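Local coordinates for protein putative O-acetylhomoserine (Thiol)-lyase (Campylobacter jejuni, PDB 4OC9) that probably uses pyridoxal 5'-phosphate to make homocysteine from O-acetylhomoserine and sulfide, at residues I293-Q298 against I406-S411; K302-L307 against G341-E346. All blocks are in the same frame, centred on the assembly; numbering follows the deposited sequence.

Contact 1 of 2, residues I293-Q298 against I406-S411; sequences IEKHSQ and IGLENS
H296, on a helix, and I406, in the loop that follows a strand, are joined by a nearly straight hydrogen bond: H296 ND1 gives its proton to I406 O at 2.8 Å, with an N-H...O angle of 168°. The oxygen lies close to the imidazole plane and ND1 close to the carbonyl plane, so the bond fixes the turn of the ring. A second hydrogen bond, longer and less well directed, runs from K295 NZ to L408 O at 3.2 Å, with the amine above the carbonyl plane. K295 CG is anti to the backbone N (chi1 -178°); the chain then bends at chi2 and chi4, which brings NZ to the loop.

The apolar part of the contact is carried by L408. Its CD2 sits over the centre of the H296 ring as a CH-pi contact, 3.6 Å from the centroid and 8° off the ring normal. The same methyl touches K295 CB at 3.7 Å, so one branch of L408 serves both helix residues. Y207 meets the H296 ring edge-to-face.

Around the loop, N299 ND2 binds G407 O, and S374 OG pairs with both G407 N and E409 OE1. E409 OE2 bonds to H12 NE2 of the second subunit. N410 occupies the N-cap position of helix 411-422. The arrangement is a strand-to-helix connection held against the long helix 276-309 in a PLP-dependent trans-sulfuration enzyme, beside a subunit interface and probably near the cofactor site, since Y207 directly follows K206, the lysine predicted to carry the pyridoxal phosphate.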
ATOM      1  N   ILE D 293       1.503  14.519  19.625  1.00 10.09           N
ATOM      2  CA  ILE D 293       2.666  15.085  20.280  1.00 10.97           C
ATOM      3  C   ILE D 293       2.364  15.571  21.704  1.00 12.17           C
ATOM      4  O   ILE D 293       3.238  15.562  22.558  1.00 12.22           O
ATOM      5  CB  ILE D 293       3.320  16.187  19.426  1.00 11.04           C
ATOM      6  CG1 ILE D 293       4.764  16.406  19.837  1.00 10.88           C
ATOM      7  CG2 ILE D 293       2.479  17.450  19.396  1.00 11.52           C
ATOM      8  CD1 ILE D 293       5.658  15.191  19.616  1.00  9.90           C
ATOM      9  N   GLU D 294       1.148  16.022  21.956  1.00 13.82           N
ATOM     10  CA  GLU D 294       0.783  16.462  23.303  1.00 16.29           C
ATOM     11  C   GLU D 294       0.773  15.277  24.272  1.00 16.75           C
ATOM     12  O   GLU D 294       1.270  15.400  25.388  1.00 16.93           O
ATOM     13  CB  GLU D 294      -0.551  17.218  23.337  1.00 18.96           C
ATOM     14  CG  GLU D 294      -0.488  18.525  22.534  1.00 22.31           C
ATOM     15  CD  GLU D 294      -1.699  19.445  22.711  1.00 23.41           C
ATOM     16  OE1 GLU D 294      -2.623  19.094  23.474  1.00 19.92           O
ATOM     17  OE2 GLU D 294      -1.681  20.552  22.120  1.00 25.97           O
ATOM     18  N   LYS D 295       0.238  14.124  23.845  1.00 15.66           N
ATOM     19  CA  LYS D 295       0.221  12.938  24.705  1.00 15.58           C
ATOM     20  C   LYS D 295       1.668  12.483  24.922  1.00 13.46           C
ATOM     21  O   LYS D 295       2.066  12.102  26.020  1.00 11.53           O
ATOM     22  CB  LYS D 295      -0.568  11.789  24.079  1.00 17.82           C
ATOM     23  CG  LYS D 295      -0.659  10.548  24.959  1.00 20.45           C
ATOM     24  CD  LYS D 295      -1.493  10.822  26.195  1.00 25.92           C
ATOM     25  CE  LYS D 295      -1.603   9.625  27.150  1.00 31.54           C
ATOM     26  NZ  LYS D 295      -2.252   8.393  26.630  1.00 34.75           N
ATOM     27  N   HIS D 296       2.441  12.440  23.847  1.00 13.37           N
ATOM     28  CA  HIS D 296       3.819  12.039  23.987  1.00 12.77           C
ATOM     29  C   HIS D 296       4.482  12.911  25.054  1.00 12.44           C
ATOM     30  O   HIS D 296       5.244  12.402  25.889  1.00 11.50           O
ATOM     31  CB  HIS D 296       4.643  12.212  22.708  1.00 12.51           C
ATOM     32  CG  HIS D 296       4.381  11.212  21.625  1.00 12.53           C
ATOM     33  ND1 HIS D 296       4.915   9.939  21.656  1.00 12.31           N
ATOM     34  CD2 HIS D 296       3.837  11.357  20.400  1.00 11.95           C
ATOM     35  CE1 HIS D 296       4.602   9.309  20.550  1.00 12.39           C
ATOM     36  NE2 HIS D 296       3.937  10.144  19.775  1.00 12.88           N
ATOM     37  N   SER D 297       4.224  14.213  24.969  1.00 11.74           N
ATOM     38  CA  SER D 297       4.818  15.193  25.892  1.00 12.56           C
ATOM     39  C   SER D 297       4.354  15.021  27.318  1.00 11.94           C
ATOM     40  O   SER D 297       5.143  15.030  28.236  1.00 12.32           O
ATOM     41  CB  SER D 297       4.573  16.616  25.383  1.00 12.32           C
ATOM     42  OG  SER D 297       5.212  16.825  24.117  1.00 11.84           O
ATOM     43  N   GLN D 298       3.062  14.895  27.493  1.00 13.58           N
ATOM     44  CA  GLN D 298       2.496  14.698  28.824  1.00 14.83           C
ATOM     45  C   GLN D 298       3.082  13.406  29.451  1.00 13.81           C
ATOM     46  O   GLN D 298       3.474  13.411  30.619  1.00 12.58           O
ATOM     47  CB  GLN D 298       0.968  14.608  28.739  1.00 15.76           C
ATOM     48  CG  GLN D 298       0.306  15.904  28.291  1.00 18.23           C
ATOM     49  CD  GLN D 298      -1.169  15.735  27.897  1.00 24.82           C
ATOM     50  OE1 GLN D 298      -1.588  14.673  27.418  1.00 23.49           O
ATOM     51  NE2 GLN D 298      -1.938  16.811  28.021  1.00 28.05           N
ATOM     52  N   ILE D 406       9.283   8.070  24.530  1.00 10.10           N
ATOM     53  CA  ILE D 406       8.028   7.896  25.213  1.00 10.47           C
ATOM     54  C   ILE D 406       6.858   7.831  24.254  1.00 11.80           C
ATOM     55  O   ILE D 406       6.631   8.743  23.458  1.00 15.07           O
ATOM     56  CB  ILE D 406       7.796   8.982  26.265  1.00 10.39           C
ATOM     57  CG1 ILE D 406       9.001   9.113  27.200  1.00 10.11           C
ATOM     58  CG2 ILE D 406       6.524   8.679  27.064  1.00 10.04           C
ATOM     59  CD1 ILE D 406       9.355   7.864  27.968  1.00  9.88           C
ATOM     60  N   GLY D 407       6.118   6.730  24.344  1.00 11.63           N
ATOM     61  CA  GLY D 407       4.977   6.474  23.476  1.00 12.48           C
ATOM     62  C   GLY D 407       3.656   7.023  23.934  1.00 12.27           C
ATOM     63  O   GLY D 407       3.614   7.935  24.752  1.00 14.53           O
ATOM     64  N   LEU D 408       2.581   6.451  23.407  1.00 11.42           N
ATOM     65  CA  LEU D 408       1.220   6.903  23.724  1.00 11.87           C
ATOM     66  C   LEU D 408       0.508   6.003  24.717  1.00 12.93           C
ATOM     67  O   LEU D 408      -0.671   6.184  24.938  1.00 12.55           O
ATOM     68  CB  LEU D 408       0.386   6.985  22.452  1.00 11.12           C
ATOM     69  CG  LEU D 408       0.913   7.890  21.326  1.00 11.09           C
ATOM     70  CD1 LEU D 408      -0.012   7.773  20.129  1.00 11.29           C
ATOM     71  CD2 LEU D 408       1.019   9.324  21.782  1.00 10.75           C
ATOM     72  N   GLU D 409       1.224   5.032  25.297  1.00 14.12           N
ATOM     73  CA  GLU D 409       0.609   4.131  26.265  1.00 13.83           C
ATOM     74  C   GLU D 409       0.186   4.893  27.547  1.00 15.16           C
ATOM     75  O   GLU D 409       0.496   6.076  27.726  1.00 16.12           O
ATOM     76  CB  GLU D 409       1.531   2.998  26.745  1.00 13.12           C
ATOM     77  CG  GLU D 409       2.186   2.076  25.728  1.00 14.11           C
ATOM     78  CD  GLU D 409       3.461   2.614  25.084  1.00 15.25           C
ATOM     79  OE1 GLU D 409       3.837   3.788  25.243  1.00 15.66           O
ATOM     80  OE2 GLU D 409       4.149   1.806  24.435  1.00 17.53           O
ATOM     81  N   ASN D 410      -0.527   4.208  28.431  1.00 14.37           N
ATOM     82  CA  ASN D 410      -0.943   4.813  29.695  1.00 13.68           C
ATOM     83  C   ASN D 410       0.310   5.034  30.574  1.00 12.78           C
ATOM     84  O   ASN D 410       1.104   4.130  30.745  1.00 10.58           O
ATOM     85  CB  ASN D 410      -1.981   3.936  30.373  1.00 14.40           C
ATOM     86  CG  ASN D 410      -2.359   4.451  31.730  1.00 16.01           C
ATOM     87  OD1 ASN D 410      -1.553   4.431  32.650  1.00 16.26           O
ATOM     88  ND2 ASN D 410      -3.620   4.791  31.899  1.00 16.38           N
ATOM     89  N   SER D 411       0.481   6.250  31.083  1.00 13.07           N
ATOM     90  CA  SER D 411       1.651   6.598  31.892  1.00 13.50           C
ATOM     91  C   SER D 411       1.882   5.713  33.120  1.00 13.53           C
ATOM     92  O   SER D 411       3.017   5.426  33.457  1.00 13.54           O
ATOM     93  CB  SER D 411       1.627   8.089  32.269  1.00 14.33           C
ATOM     94  OG  SER D 411       0.440   8.452  32.994  1.00 13.13           O
TER

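Contact 2 of 2, residues K302-L307 against G341-E346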
ATOM      1  N   LYS D 302       5.717  12.969  32.931  1.00 17.33           N
ATOM      2  CA  LYS D 302       5.430  12.119  34.086  1.00 16.18           C
ATOM      3  C   LYS D 302       6.513  11.083  34.308  1.00 15.62           C
ATOM      4  O   LYS D 302       6.941  10.866  35.447  1.00 17.03           O
ATOM      5  CB  LYS D 302       4.136  11.459  33.937  1.00 18.09           C
ATOM      6  CG  LYS D 302       2.995  12.449  33.948  1.00 23.75           C
ATOM      7  CD  LYS D 302       1.683  11.752  33.632  1.00 28.45           C
ATOM      8  CE  LYS D 302       0.539  12.744  33.600  1.00 32.48           C
ATOM      9  NZ  LYS D 302      -0.694  12.033  33.182  1.00 34.85           N
ATOM     10  N   VAL D 303       7.008  10.500  33.228  1.00 12.74           N
ATOM     11  CA  VAL D 303       8.082   9.529  33.316  1.00 12.17           C
ATOM     12  C   VAL D 303       9.342  10.263  33.813  1.00 12.49           C
ATOM     13  O   VAL D 303      10.084   9.748  34.650  1.00 13.98           O
ATOM     14  CB  VAL D 303       8.367   8.851  31.955  1.00 12.31           C
ATOM     15  CG1 VAL D 303       9.623   8.002  31.986  1.00 12.30           C
ATOM     16  CG2 VAL D 303       7.180   8.014  31.529  1.00 13.23           C
ATOM     17  N   ALA D 304       9.591  11.457  33.307  1.00 12.06           N
ATOM     18  CA  ALA D 304      10.764  12.211  33.727  1.00 11.99           C
ATOM     19  C   ALA D 304      10.731  12.510  35.224  1.00 11.66           C
ATOM     20  O   ALA D 304      11.724  12.311  35.928  1.00 11.22           O
ATOM     21  CB  ALA D 304      10.863  13.502  32.940  1.00 12.15           C
ATOM     22  N   ASN D 305       9.592  12.980  35.706  1.00 12.10           N
ATOM     23  CA  ASN D 305       9.432  13.280  37.136  1.00 13.91           C
ATOM     24  C   ASN D 305       9.650  12.038  38.008  1.00 14.95           C
ATOM     25  O   ASN D 305      10.229  12.111  39.087  1.00 14.54           O
ATOM     26  CB  ASN D 305       8.059  13.913  37.427  1.00 14.66           C
ATOM     27  CG  ASN D 305       7.918  15.291  36.825  1.00 16.16           C
ATOM     28  OD1 ASN D 305       8.916  15.966  36.559  1.00 18.47           O
ATOM     29  ND2 ASN D 305       6.690  15.741  36.652  1.00 15.82           N
ATOM     30  N   PHE D 306       9.134  10.903  37.541  1.00 16.74           N
ATOM     31  CA  PHE D 306       9.278   9.628  38.244  1.00 15.48           C
ATOM     32  C   PHE D 306      10.735   9.224  38.304  1.00 14.83           C
ATOM     33  O   PHE D 306      11.225   8.851  39.354  1.00 15.67           O
ATOM     34  CB  PHE D 306       8.463   8.533  37.554  1.00 16.44           C
ATOM     35  CG  PHE D 306       8.895   7.142  37.927  1.00 15.46           C
ATOM     36  CD1 PHE D 306       8.499   6.553  39.104  1.00 15.97           C
ATOM     37  CD2 PHE D 306       9.691   6.440  37.086  1.00 16.26           C
ATOM     38  CE1 PHE D 306       8.917   5.280  39.427  1.00 14.80           C
ATOM     39  CE2 PHE D 306      10.109   5.163  37.392  1.00 16.57           C
ATOM     40  CZ  PHE D 306       9.742   4.593  38.576  1.00 14.42           C
ATOM     41  N   LEU D 307      11.411   9.249  37.166  1.00 13.47           N
ATOM     42  CA  LEU D 307      12.803   8.889  37.147  1.00 13.93           C
ATOM     43  C   LEU D 307      13.630   9.836  38.037  1.00 15.99           C
ATOM     44  O   LEU D 307      14.544   9.410  38.748  1.00 15.49           O
ATOM     45  CB  LEU D 307      13.362   8.957  35.715  1.00 13.91           C
ATOM     46  CG  LEU D 307      12.831   7.933  34.697  1.00 15.29           C
ATOM     47  CD1 LEU D 307      13.265   8.240  33.288  1.00 15.16           C
ATOM     48  CD2 LEU D 307      13.250   6.528  35.102  1.00 14.88           C
ATOM     49  N   GLY D 341       8.632  13.770  23.218  1.00 14.39           N
ATOM     50  CA  GLY D 341       8.784  12.470  23.885  1.00 13.82           C
ATOM     51  C   GLY D 341      10.107  11.800  24.030  1.00 14.09           C
ATOM     52  O   GLY D 341      10.160  10.619  24.343  1.00 14.56           O
ATOM     53  N   LEU D 342      11.184  12.533  23.796  1.00 14.34           N
ATOM     54  CA  LEU D 342      12.500  11.943  23.933  1.00 14.92           C
ATOM     55  C   LEU D 342      13.145  12.388  25.231  1.00 15.52           C
ATOM     56  O   LEU D 342      13.034  13.549  25.626  1.00 15.12           O
ATOM     57  CB  LEU D 342      13.405  12.421  22.821  1.00 16.76           C
ATOM     58  CG  LEU D 342      14.727  11.673  22.750  1.00 18.17           C
ATOM     59  CD1 LEU D 342      14.423  10.224  22.328  1.00 19.01           C
ATOM     60  CD2 LEU D 342      15.620  12.316  21.726  1.00 19.12           C
ATOM     61  N   LEU D 343      13.777  11.466  25.935  1.00 16.47           N
ATOM     62  CA  LEU D 343      14.464  11.848  27.165  1.00 15.98           C
ATOM     63  C   LEU D 343      15.585  10.836  27.401  1.00 17.62           C
ATOM     64  O   LEU D 343      15.603   9.781  26.756  1.00 14.83           O
ATOM     65  CB  LEU D 343      13.540  11.876  28.348  1.00 16.56           C
ATOM     66  CG  LEU D 343      12.961  10.602  28.953  1.00 15.71           C
ATOM     67  CD1 LEU D 343      14.038   9.789  29.643  1.00 14.93           C
ATOM     68  CD2 LEU D 343      11.958  10.973  30.027  1.00 15.06           C
ATOM     69  N   SER D 344      16.539  11.169  28.273  1.00 16.67           N
ATOM     70  CA  SER D 344      17.581  10.220  28.576  1.00 17.57           C
ATOM     71  C   SER D 344      17.830  10.289  30.061  1.00 17.10           C
ATOM     72  O   SER D 344      17.396  11.202  30.739  1.00 17.56           O
ATOM     73  CB  SER D 344      18.872  10.456  27.810  1.00 18.34           C
ATOM     74  OG  SER D 344      19.478  11.640  28.221  1.00 19.90           O
ATOM     75  N   PHE D 345      18.440   9.243  30.598  1.00 19.49           N
ATOM     76  CA  PHE D 345      18.748   9.223  32.022  1.00 18.55           C
ATOM     77  C   PHE D 345      19.979   8.358  32.272  1.00 18.94           C
ATOM     78  O   PHE D 345      20.348   7.532  31.437  1.00 18.63           O
ATOM     79  CB  PHE D 345      17.562   8.736  32.894  1.00 16.99           C
ATOM     80  CG  PHE D 345      17.182   7.301  32.705  1.00 15.88           C
ATOM     81  CD1 PHE D 345      17.782   6.317  33.465  1.00 15.97           C
ATOM     82  CD2 PHE D 345      16.228   6.936  31.787  1.00 14.35           C
ATOM     83  CE1 PHE D 345      17.423   4.992  33.302  1.00 16.26           C
ATOM     84  CE2 PHE D 345      15.875   5.619  31.610  1.00 14.28           C
ATOM     85  CZ  PHE D 345      16.462   4.645  32.377  1.00 15.40           C
ATOM     86  N   GLU D 346      20.565   8.547  33.446  1.00 19.55           N
ATOM     87  CA  GLU D 346      21.733   7.813  33.872  1.00 20.31           C
ATOM     88  C   GLU D 346      21.362   6.716  34.850  1.00 20.92           C
ATOM     89  O   GLU D 346      20.687   6.963  35.849  1.00 21.31           O
ATOM     90  CB  GLU D 346      22.743   8.761  34.566  1.00 21.32           C
ATOM     91  CG  GLU D 346      23.235   9.886  33.674  1.00 22.69           C
ATOM     92  CD  GLU D 346      23.999   9.364  32.478  1.00 26.97           C
ATOM     93  OE1 GLU D 346      24.863   8.481  32.686  1.00 31.89           O
ATOM     94  OE2 GLU D 346      23.770   9.857  31.349  1.00 27.53           O
TER
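L307 meets both L343 and F345, with CD1 making the closest contacts: it lies 3.6 Å from F345 CD2 and 4.0 Å from L343 CD1. The L307 and F345 side chains cross at about a right angle, and L307 CD2 sits farther off, over one face of the phenyl ring. The CB atoms of F345 and L343 both point toward the helix; from there chi1 (67° in F345) places each CG between the backbone N and the carbonyl carbon.

Helix 276-309 here covers one face of the C-terminal five-stranded mixed sheet as part of an alpha/beta layer. The short segments run almost parallel, with 9° between their directions and 9.9 Å between their axes at closest approach. L307 also packs on I422, and V303 on L418, of helix 411-422.

The other branch of L343 serves the preceding turn: its CD2 lies 4.0 Å from A304 CB and 4.3 Å from V303 CG1. All five touching residues are buried, and the contact between the segments is apolar throughout. S344, whose CB points away from the helix, has its hydroxyl bonded to N317 ND2. The strand's backbone pairs with strand 401-405 through L343 with L404 and F345 with I402.

In the fold
Both contacts are buried and share helix 276-309, with centres about 12 Å apart. Contact 1 holds an irregular loop, whose backbone carbonyls accept hydrogen bonds from a lysine and a histidine, and it lies beside the second subunit. Contact 2, two to three turns further along the helix, meets a regular strand whose backbone pairs with neighbouring strands; its interface with the helix is apolar, and no other chain touches it. The two join directly: I406 N probably bonds to G341 O at 2.7 Å, and I406 CD1 packs on V303 CG1. Along the sequence, contact 2 is nested inside the span closed by contact 1.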